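Local coordinates for capsular polysaccharide biosynthesis protein (Vibrio cholerae, PDB 1XPJ), which is of unknown function but is probably a hydrolase of the haloacid dehalogenase-like superfamily, possibly linked to capsular polysaccharide biosynthesis, at residues R34-Q38 with L39-I43; T70-L73 with D74-V78. One frame throughout, in Å; residues are numbered along the deposited sequence.

Interaction 1: R34-Q38 with L39-I43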
loop_
_atom_site.group_PDB
_atom_site.type_symbol
_atom_site.label_atom_id
_atom_site.label_comp_id
_atom_site.label_asym_id
_atom_site.label_seq_id
_atom_site.Cartn_x
_atom_site.Cartn_y
_atom_site.Cartn_z
ATOM N N ARG A 34 -11.111 16.553 18.990
ATOM C CA ARG A 34 -10.260 17.360 19.881
ATOM C C ARG A 34 -10.231 16.819 21.328
ATOM O O ARG A 34 -9.173 16.786 21.975
ATOM C CB ARG A 34 -10.722 18.823 19.884
ATOM C CG ARG A 34 -10.441 19.591 18.601
ATOM C CD ARG A 34 -10.268 21.090 18.806
ATOM N NE ARG A 34 -10.252 21.814 17.537
ATOM C CZ ARG A 34 -11.309 22.411 16.993
ATOM N NH1 ARG A 34 -12.490 22.386 17.598
ATOM N NH2 ARG A 34 -11.187 23.035 15.831
ATOM N N GLU A 35 -11.395 16.407 21.831
ATOM C CA GLU A 35 -11.504 15.874 23.188
ATOM C C GLU A 35 -10.763 14.543 23.316
ATOM O O GLU A 35 -10.102 14.298 24.327
ATOM C CB GLU A 35 -12.967 15.695 23.601
ATOM C CG GLU A 35 -13.744 16.998 23.664
ATOM C CD GLU A 35 -14.315 17.284 25.040
ATOM O OE1 GLU A 35 -15.465 17.776 25.107
ATOM O OE2 GLU A 35 -13.620 17.029 26.056
ATOM N N TYR A 36 -10.880 13.695 22.293
ATOM C CA TYR A 36 -10.151 12.431 22.259
ATOM C C TYR A 36 -8.639 12.625 22.122
ATOM O O TYR A 36 -7.864 11.896 22.750
ATOM C CB TYR A 36 -10.680 11.500 21.161
ATOM C CG TYR A 36 -11.906 10.719 21.583
ATOM C CD1 TYR A 36 -13.168 11.337 21.643
ATOM C CD2 TYR A 36 -11.817 9.366 21.911
ATOM C CE1 TYR A 36 -14.289 10.640 22.025
ATOM C CE2 TYR A 36 -12.952 8.654 22.295
ATOM C CZ TYR A 36 -14.183 9.303 22.345
ATOM O OH TYR A 36 -15.302 8.623 22.717
ATOM N N HIS A 37 -8.219 13.604 21.322
ATOM C CA HIS A 37 -6.804 13.967 21.271
ATOM C C HIS A 37 -6.288 14.359 22.677
ATOM O O HIS A 37 -5.177 13.996 23.060
ATOM C CB HIS A 37 -6.551 15.073 20.235
ATOM C CG HIS A 37 -5.098 15.399 20.026
ATOM N ND1 HIS A 37 -4.388 14.973 18.920
ATOM C CD2 HIS A 37 -4.229 16.123 20.778
ATOM C CE1 HIS A 37 -3.144 15.420 19.003
ATOM N NE2 HIS A 37 -3.019 16.111 20.125
ATOM N N GLN A 38 -7.118 15.057 23.450
ATOM C CA GLN A 38 -6.773 15.422 24.828
ATOM C C GLN A 38 -6.587 14.203 25.732
ATOM O O GLN A 38 -5.798 14.241 26.685
ATOM C CB GLN A 38 -7.839 16.338 25.433
ATOM C CG GLN A 38 -7.455 17.812 25.438
ATOM C CD GLN A 38 -7.929 18.559 26.680
ATOM O OE1 GLN A 38 -7.515 19.692 26.909
ATOM N NE2 GLN A 38 -8.797 17.934 27.474
ATOM N N LEU A 39 -7.318 13.134 25.430
ATOM C CA LEU A 39 -7.217 11.882 26.173
ATOM C C LEU A 39 -6.008 11.020 25.774
ATOM O O LEU A 39 -5.822 9.925 26.305
ATOM C CB LEU A 39 -8.506 11.063 26.015
ATOM C CG LEU A 39 -9.468 10.955 27.213
ATOM C CD1 LEU A 39 -9.260 12.028 28.285
ATOM C CD2 LEU A 39 -10.911 10.959 26.730
ATOM N N GLY A 40 -5.196 11.501 24.836
ATOM C CA GLY A 40 -4.030 10.762 24.388
ATOM C C GLY A 40 -4.190 9.913 23.133
ATOM O O GLY A 40 -3.237 9.223 22.758
ATOM N N PHE A 41 -5.363 9.964 22.485
ATOM C CA PHE A 41 -5.622 9.230 21.239
ATOM C C PHE A 41 -4.941 9.903 20.057
ATOM O O PHE A 41 -5.046 11.117 19.889
ATOM C CB PHE A 41 -7.116 9.216 20.906
ATOM C CG PHE A 41 -7.929 8.246 21.706
ATOM C CD1 PHE A 41 -8.279 7.004 21.172
ATOM C CD2 PHE A 41 -8.390 8.583 22.972
ATOM C CE1 PHE A 41 -9.056 6.095 21.911
ATOM C CE2 PHE A 41 -9.166 7.689 23.713
ATOM C CZ PHE A 41 -9.495 6.445 23.186
ATOM N N GLU A 42 -4.296 9.105 19.209
ATOM C CA GLU A 42 -3.752 9.568 17.948
ATOM C C GLU A 42 -4.859 9.580 16.901
ATOM O O GLU A 42 -5.702 8.673 16.888
ATOM C CB GLU A 42 -2.631 8.641 17.492
ATOM C CG GLU A 42 -1.425 8.585 18.432
ATOM C CD GLU A 42 -0.499 7.409 18.119
ATOM O OE1 GLU A 42 -0.199 7.192 16.920
ATOM O OE2 GLU A 42 -0.076 6.689 19.061
ATOM N N ILE A 43 -4.867 10.588 16.022
ATOM C CA ILE A 43 -5.931 10.711 15.030
ATOM C C ILE A 43 -5.411 10.385 13.619
ATOM O O ILE A 43 -4.521 11.079 13.099
ATOM C CB ILE A 43 -6.532 12.148 15.037
ATOM C CG1 ILE A 43 -6.851 12.671 16.463
ATOM C CG2 ILE A 43 -7.686 12.258 14.018
ATOM C CD1 ILE A 43 -8.021 12.058 17.187
#

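Interaction 2: T70-L73 with D74-V78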
loop_
_atom_site.group_PDB
_atom_site.type_symbol
_atom_site.label_atom_id
_atom_site.label_comp_id
_atom_site.label_asym_id
_atom_site.label_seq_id
_atom_site.Cartn_x
_atom_site.Cartn_y
_atom_site.Cartn_z
ATOM N N THR A 70 -5.148 18.219 3.151
ATOM C CA THR A 70 -4.385 18.826 4.236
ATOM C C THR A 70 -4.782 20.280 4.420
ATOM O O THR A 70 -5.069 20.712 5.530
ATOM C CB THR A 70 -2.865 18.673 4.002
ATOM O OG1 THR A 70 -2.425 19.592 2.999
ATOM C CG2 THR A 70 -2.540 17.292 3.433
ATOM N N GLU A 71 -4.818 21.019 3.318
ATOM C CA GLU A 71 -5.292 22.399 3.322
ATOM C C GLU A 71 -6.641 22.526 4.050
ATOM O O GLU A 71 -6.806 23.352 4.869
ATOM C CB GLU A 71 -5.386 22.927 1.877
ATOM C CG GLU A 71 -5.835 24.388 1.815
ATOM C CD GLU A 71 -6.143 24.842 0.401
ATOM O OE1 GLU A 71 -7.199 24.439 -0.140
ATOM O OE2 GLU A 71 -5.326 25.606 -0.159
ATOM N N TRP A 72 -7.595 21.651 3.720
ATOM C CA TRP A 72 -8.916 21.675 4.332
ATOM C C TRP A 72 -8.875 21.346 5.826
ATOM O O TRP A 72 -9.511 22.027 6.640
ATOM C CB TRP A 72 -9.867 20.732 3.594
ATOM C CG TRP A 72 -11.292 20.853 4.016
ATOM C CD1 TRP A 72 -12.256 21.650 3.446
ATOM C CD2 TRP A 72 -11.932 20.169 5.105
ATOM N NE1 TRP A 72 -13.454 21.488 4.102
ATOM C CE2 TRP A 72 -13.287 20.587 5.127
ATOM C CE3 TRP A 72 -11.505 19.222 6.059
ATOM C CZ2 TRP A 72 -14.216 20.093 6.067
ATOM C CZ3 TRP A 72 -12.429 18.734 6.991
ATOM C CH2 TRP A 72 -13.768 19.173 6.986
ATOM N N LEU A 73 -8.123 20.311 6.180
ATOM C CA LEU A 73 -7.943 19.939 7.577
ATOM C C LEU A 73 -7.363 21.106 8.377
ATOM O O LEU A 73 -7.914 21.463 9.423
ATOM C CB LEU A 73 -7.095 18.649 7.718
ATOM C CG LEU A 73 -7.731 17.349 7.186
ATOM C CD1 LEU A 73 -6.685 16.298 6.923
ATOM C CD2 LEU A 73 -8.764 16.786 8.141
ATOM N N ASP A 74 -6.291 21.719 7.864
ATOM C CA ASP A 74 -5.690 22.914 8.496
ATOM C C ASP A 74 -6.644 24.100 8.659
ATOM O O ASP A 74 -6.695 24.733 9.725
ATOM C CB ASP A 74 -4.446 23.377 7.728
ATOM C CG ASP A 74 -3.321 22.353 7.763
ATOM O OD1 ASP A 74 -3.353 21.457 8.633
ATOM O OD2 ASP A 74 -2.362 22.364 6.960
ATOM N N LYS A 75 -7.379 24.404 7.590
ATOM C CA LYS A 75 -8.359 25.489 7.570
ATOM C C LYS A 75 -9.364 25.335 8.714
ATOM O O LYS A 75 -9.714 26.309 9.386
ATOM C CB LYS A 75 -9.081 25.502 6.218
ATOM C CG LYS A 75 -9.644 26.863 5.834
ATOM C CD LYS A 75 -11.159 26.824 5.724
ATOM C CE LYS A 75 -11.629 27.232 4.327
ATOM N NZ LYS A 75 -12.478 28.455 4.363
ATOM N N HIS A 76 -9.795 24.099 8.946
ATOM C CA HIS A 76 -10.858 23.827 9.899
ATOM C C HIS A 76 -10.380 23.347 11.265
ATOM O O HIS A 76 -11.188 22.938 12.101
ATOM C CB HIS A 76 -11.869 22.876 9.263
ATOM C CG HIS A 76 -12.583 23.490 8.102
ATOM N ND1 HIS A 76 -13.438 24.562 8.242
ATOM C CD2 HIS A 76 -12.531 23.222 6.776
ATOM C CE1 HIS A 76 -13.900 24.914 7.053
ATOM N NE2 HIS A 76 -13.361 24.119 6.146
ATOM N N GLN A 77 -9.068 23.440 11.495
ATOM C CA GLN A 77 -8.462 23.128 12.793
ATOM C C GLN A 77 -8.801 21.698 13.214
ATOM O O GLN A 77 -9.189 21.444 14.359
ATOM C CB GLN A 77 -8.896 24.143 13.880
ATOM C CG GLN A 77 -8.886 25.612 13.426
ATOM C CD GLN A 77 -7.648 26.366 13.879
ATOM O OE1 GLN A 77 -7.750 27.350 14.617
ATOM N NE2 GLN A 77 -6.479 25.910 13.440
ATOM N N VAL A 78 -8.686 20.765 12.271
ATOM C CA VAL A 78 -8.907 19.356 12.561
ATOM C C VAL A 78 -7.567 18.779 13.002
ATOM O O VAL A 78 -6.579 18.885 12.271
ATOM C CB VAL A 78 -9.438 18.599 11.344
ATOM C CG1 VAL A 78 -9.902 17.169 11.730
ATOM C CG2 VAL A 78 -10.550 19.383 10.682
#

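Interaction 1: R34-Q38 with L39-I43
Tyr36 and Phe41 meet ring to ring at the C-terminal end of helix 27-38, Tyr36 from its last turn and Phe41 from the chain that leaves it, their side chains lying side by side and pointing the same way. The pair is edge-to-face: Tyr36 brings its CD2 edge over one face of the Phe41 ring, toward the rim, with Tyr36 CD2 3.6 Å from Phe41 CE2. The ring planes stand at 65°. Phe41 holds CG beside its backbone N (chi1 -77°), with Phe41 CB and CD2 both close to Tyr36 O. Tyr36 thus supplies one of the two carbonyls that hold the turn: Phe41 N donates to Tyr36 O at 3.2 Å, while Gly40 N reaches His37 O at 3.1 Å from well above the carbonyl plane. Together the two bonds make a Schellman motif, with Gly40 at positive phi, where a CB would run into the carbonyl of Leu39. The chain thereby turns out of the helix into strand 42-47, within the beta-alpha-beta unit that starts at strand 3-6. Leu39 is exposed; its N makes weak bonds to Glu35 O and Tyr36 O, and its CB lies 3.4 Å from Tyr36 O and in the plane of the Phe41 ring, at the edge. Tyr36 also packs on Leu112 and Ile115 of helix 112-120, and Lys2 makes a cation-pi contact with Phe41.

Interaction 2: T70-L73 with D74-V78
Thr70, Glu71 and Trp72 give their carbonyls to the last turn of helix 66-75. Asp74 N meets Thr70 O at 2.8 Å, almost straight at 178°; Lys75 N follows to Glu71 O at 3.0 Å, and His76 N to Trp72 O at 3.1 Å, more bent. Leu73 O is used differently: Val78 N donates to it at 3.0 Å, nearly straight, with a weak second bond from His76 N. That bond, which spans five residues from Val78 back to Leu73, and the one from Gln77 N to Asp74 O form the Schellman motif that closes the helix, Gln77 taking the positive phi. Among the aromatic groups, His76 lays its CD2 over one face of the Trp72 indole, toward the rim, 3.2 Å from Trp72 CE2. The planes are inclined at 53°, so this is an oblique meeting. In Trp72, chi1 of -171° sets CG beside the carbonyl carbon and brings the indole to His76 although CB itself points away; Trp72 NE1 is held by Val23 O. The apolar contacts run from the last helical turn to Val78 beyond it: Leu73 CD2 packs 3.7 Å from Val78 CB, and Trp72 CZ3 lies 4.2 Å from Val78 CG2. Val78 goes on to touch Ile30 and Leu33 of helix 27-38. Of the charged ends, Asp74 OD1 bonds Tyr80 OH and Glu71 OE1 pairs with Arg21.

Overall arrangement
Both interactions are partly buried helix ends, with Tyr36, Phe41 and Ile43 buried in interaction 1 and Trp72, Leu73 and Val78 in interaction 2. Gly40 takes the positive-phi position in the first, Gln77 in the second. An edge-to-face pair marks the one; the other has an oblique indole-imidazole meeting and a leucine-valine contact. Interaction 1 leads straight into the middle strand of the parallel sheet, and both its rings meet the second subunit; interaction 2 touches no other chain and leads into the loop before strand 82-85, its aromatic groups meeting Pro25. Their centres are about 17 Å apart, yet Arg34 NH2 lies 2.9 Å from Gln77 O, a probable weak hydrogen bond.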